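PDB 6QZO: peroxidase from Cellulomonas bogoriensis 69B4 = DSM 16987, which is a haem b-containing DyP-type peroxidase, an oxidoreductase that uses peroxide to oxidise its substrates. Local coordinates for the interface of chains A and B. Residues are numbered along the deposited sequence; one frame, centred on the assembly and turned at random. Chains: chain A/B, Peroxidase.

The interface of chains A and B. Residues chain A 47, 150, 181-183, 185; chain B 47, 150-152, 182-183.
A:Phe47 and B:Phe47 point at each other tip to tip across the two-fold axis relating the two chains, their para carbons CZ 3.4 Å apart. In each ring CG lies anti to the carbonyl carbon, which sends it off the start of strand 47-55 toward its twin. The serine hydroxyl of the opposite chain sits in plane at each ring's edge, A:Ser182 OG being 3.4 Å from B:Phe47 CE2. That hydroxyl donates to the backbone carbonyl of the aspartate beyond, A:Ser182 OG to B:Asp150 O at 2.9 Å, tilted from the carbonyl plane; B:Ser182 OG repeats the bond to A:Asp150 O. Beside these bonds A:Pro183 CG packs on B:Ser182 CB. B:Asp151, the residue just before helix 152-165, has CG anti to its backbone N (chi1 -171°), which carries its carboxylate to chain A. B:Asp151 OD1 forms a salt bridge with A:Arg181 NH1 at 3.0 Å, the two side chains crossing near a right angle with the guanidinium and carboxylate planes 28° apart. B:Asp151 OD2 accepts a hydrogen bond from the backbone N of A:Ser182 at 2.8 Å, on its anti side and 31° out of the carboxylate plane. An alanine in place of B:Asp151 would probably leave the A:Arg181 guanidinium without this counter-charge and the A:Ser182 amide without its acceptor. The assembly suggests a dimer, though the crystal alone does not prove one in solution. The methyl CD1 of A:Ile185 lies 4.0 Å from B:Asp151 CB.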
ATOM      1  N   PHE A  47       1.245   7.594   4.807  1.00 18.07           N
ATOM      2  CA  PHE A  47       0.779   6.196   5.021  1.00 17.95           C
ATOM      3  C   PHE A  47       0.374   5.936   6.472  1.00 17.68           C
ATOM      4  O   PHE A  47       0.899   6.607   7.393  1.00 18.23           O
ATOM      5  CB  PHE A  47       1.844   5.211   4.548  1.00 18.52           C
ATOM      6  CG  PHE A  47       2.324   5.540   3.161  1.00 19.23           C
ATOM      7  CD1 PHE A  47       1.444   5.489   2.089  1.00 19.79           C
ATOM      8  CD2 PHE A  47       3.611   5.989   2.942  1.00 19.76           C
ATOM      9  CE1 PHE A  47       1.859   5.840   0.813  1.00 20.13           C
ATOM     10  CE2 PHE A  47       4.029   6.325   1.660  1.00 20.60           C
ATOM     11  CZ  PHE A  47       3.151   6.258   0.598  1.00 20.18           C
ATOM     12  N   ASP A 150       5.810   8.556   6.268  1.00 16.70           N
ATOM     13  CA  ASP A 150       5.920   9.062   4.878  1.00 17.04           C
ATOM     14  C   ASP A 150       6.643   8.039   4.000  1.00 17.36           C
ATOM     15  O   ASP A 150       6.984   8.408   2.862  1.00 18.14           O
ATOM     16  CB  ASP A 150       6.647  10.410   4.847  1.00 17.39           C
ATOM     17  CG  ASP A 150       5.736  11.593   5.055  1.00 17.32           C
ATOM     18  OD1 ASP A 150       4.533  11.469   4.708  1.00 16.84           O
ATOM     19  OD2 ASP A 150       6.231  12.624   5.556  1.00 17.92           O
ATOM     20  N   ARG A 181      -1.450  11.254  -0.706  1.00 21.38           N
ATOM     21  CA  ARG A 181      -0.375  11.497  -1.699  1.00 22.03           C
ATOM     22  C   ARG A 181       0.985  11.323  -1.003  1.00 21.66           C
ATOM     23  O   ARG A 181       1.035  11.295   0.238  1.00 21.82           O
ATOM     24  CB  ARG A 181      -0.634  12.836  -2.395  1.00 22.64           C
ATOM     25  CG  ARG A 181      -1.885  12.799  -3.254  1.00 22.81           C
ATOM     26  CD  ARG A 181      -1.712  13.514  -4.567  1.00 23.79           C
ATOM     27  NE  ARG A 181      -2.889  13.397  -5.440  1.00 23.83           N
ATOM     28  CZ  ARG A 181      -2.970  12.687  -6.564  1.00 24.04           C
ATOM     29  NH1 ARG A 181      -1.943  11.971  -7.008  1.00 24.61           N
ATOM     30  NH2 ARG A 181      -4.103  12.683  -7.242  1.00 24.24           N
ATOM     31  N   SER A 182       2.023  11.071  -1.796  1.00 21.60           N
ATOM     32  CA  SER A 182       3.402  10.816  -1.325  1.00 21.83           C
ATOM     33  C   SER A 182       4.024  12.111  -0.815  1.00 22.82           C
ATOM     34  O   SER A 182       3.551  13.204  -1.119  1.00 23.43           O
ATOM     35  CB  SER A 182       4.196  10.182  -2.427  1.00 21.90           C
ATOM     36  OG  SER A 182       3.704   8.860  -2.668  1.00 20.87           O
ATOM     37  N   PRO A 183       5.094  12.045   0.003  1.00 23.78           N
ATOM     38  CA  PRO A 183       5.784  13.267   0.434  1.00 24.51           C
ATOM     39  C   PRO A 183       6.269  14.082  -0.766  1.00 25.56           C
ATOM     40  O   PRO A 183       6.770  13.492  -1.703  1.00 26.74           O
ATOM     41  CB  PRO A 183       6.957  12.748   1.274  1.00 24.41           C
ATOM     42  CG  PRO A 183       7.122  11.327   0.805  1.00 23.88           C
ATOM     43  CD  PRO A 183       5.711  10.833   0.553  1.00 23.03           C
ATOM     44  N   ILE A 185       4.362  15.729  -2.667  1.00 29.60           N
ATOM     45  CA  ILE A 185       3.237  15.715  -3.647  1.00 30.93           C
ATOM     46  C   ILE A 185       1.978  16.246  -2.958  1.00 32.43           C
ATOM     47  O   ILE A 185       1.464  15.588  -2.054  1.00 31.86           O
ATOM     48  CB  ILE A 185       3.019  14.321  -4.262  1.00 29.97           C
ATOM     49  CG1 ILE A 185       4.284  13.811  -4.953  1.00 29.78           C
ATOM     50  CG2 ILE A 185       1.829  14.338  -5.212  1.00 30.58           C
ATOM     51  CD1 ILE A 185       4.122  12.446  -5.587  1.00 29.64           C
TER
ATOM     52  N   PHE B  47       5.885   2.778  -6.351  1.00 16.48           N
ATOM     53  CA  PHE B  47       4.734   1.839  -6.213  1.00 16.00           C
ATOM     54  C   PHE B  47       4.430   1.099  -7.513  1.00 15.54           C
ATOM     55  O   PHE B  47       4.723   1.623  -8.600  1.00 15.35           O
ATOM     56  CB  PHE B  47       3.501   2.587  -5.694  1.00 16.04           C
ATOM     57  CG  PHE B  47       3.828   3.406  -4.476  1.00 16.37           C
ATOM     58  CD1 PHE B  47       4.251   2.788  -3.315  1.00 16.41           C
ATOM     59  CD2 PHE B  47       3.813   4.784  -4.520  1.00 16.77           C
ATOM     60  CE1 PHE B  47       4.602   3.533  -2.197  1.00 16.91           C
ATOM     61  CE2 PHE B  47       4.153   5.534  -3.403  1.00 17.24           C
ATOM     62  CZ  PHE B  47       4.556   4.907  -2.245  1.00 17.25           C
ATOM     63  N   ASP B 150       4.898   7.010  -8.573  1.00 17.73           N
ATOM     64  CA  ASP B 150       5.521   7.562  -7.340  1.00 18.14           C
ATOM     65  C   ASP B 150       4.445   8.049  -6.370  1.00 18.69           C
ATOM     66  O   ASP B 150       4.834   8.707  -5.380  1.00 19.25           O
ATOM     67  CB  ASP B 150       6.494   8.686  -7.684  1.00 18.28           C
ATOM     68  CG  ASP B 150       7.888   8.196  -8.005  1.00 18.19           C
ATOM     69  OD1 ASP B 150       8.258   7.119  -7.466  1.00 17.95           O
ATOM     70  OD2 ASP B 150       8.589   8.892  -8.782  1.00 18.73           O
ATOM     71  N   ASP B 151       3.168   7.743  -6.642  1.00 18.87           N
ATOM     72  CA  ASP B 151       2.028   8.189  -5.803  1.00 19.73           C
ATOM     73  C   ASP B 151       0.910   7.144  -5.843  1.00 19.82           C
ATOM     74  O   ASP B 151       0.534   6.731  -6.947  1.00 19.77           O
ATOM     75  CB  ASP B 151       1.488   9.541  -6.253  1.00 20.24           C
ATOM     76  CG  ASP B 151       0.476  10.090  -5.270  1.00 20.57           C
ATOM     77  OD1 ASP B 151      -0.726   9.720  -5.398  1.00 20.72           O
ATOM     78  OD2 ASP B 151       0.909  10.832  -4.347  1.00 20.99           O
ATOM     79  N   ARG B 152       0.365   6.798  -4.666  1.00 20.20           N
ATOM     80  CA  ARG B 152      -0.580   5.675  -4.468  1.00 20.40           C
ATOM     81  C   ARG B 152      -1.988   6.061  -4.935  1.00 19.80           C
ATOM     82  O   ARG B 152      -2.733   5.167  -5.361  1.00 19.76           O
ATOM     83  CB  ARG B 152      -0.563   5.279  -2.994  1.00 21.68           C
ATOM     84  CG  ARG B 152      -1.253   3.971  -2.704  1.00 22.87           C
ATOM     85  CD  ARG B 152      -0.622   2.763  -3.328  1.00 23.91           C
ATOM     86  NE  ARG B 152      -1.506   1.697  -2.878  1.00 25.41           N
ATOM     87  CZ  ARG B 152      -2.611   1.261  -3.516  1.00 26.39           C
ATOM     88  NH1 ARG B 152      -3.357   0.327  -2.937  1.00 25.93           N
ATOM     89  NH2 ARG B 152      -2.987   1.752  -4.700  1.00 26.89           N
ATOM     90  N   SER B 182       9.728   5.945  -0.724  1.00 25.21           N
ATOM     91  CA  SER B 182       8.944   7.041  -1.336  1.00 25.11           C
ATOM     92  C   SER B 182       9.865   7.921  -2.180  1.00 25.45           C
ATOM     93  O   SER B 182      11.083   7.900  -2.025  1.00 25.40           O
ATOM     94  CB  SER B 182       8.225   7.820  -0.270  1.00 25.08           C
ATOM     95  OG  SER B 182       7.220   7.011   0.304  1.00 24.56           O
ATOM     96  N   PRO B 183       9.321   8.726  -3.116  1.00 25.79           N
ATOM     97  CA  PRO B 183      10.153   9.691  -3.834  1.00 26.73           C
ATOM     98  C   PRO B 183      10.846  10.657  -2.862  1.00 27.83           C
ATOM     99  O   PRO B 183      10.222  11.089  -1.914  1.00 27.24           O
ATOM    100  CB  PRO B 183       9.149  10.409  -4.735  1.00 26.70           C
ATOM    101  CG  PRO B 183       7.818  10.203  -4.048  1.00 26.23           C
ATOM    102  CD  PRO B 183       7.900   8.795  -3.509  1.00 25.67           C
TER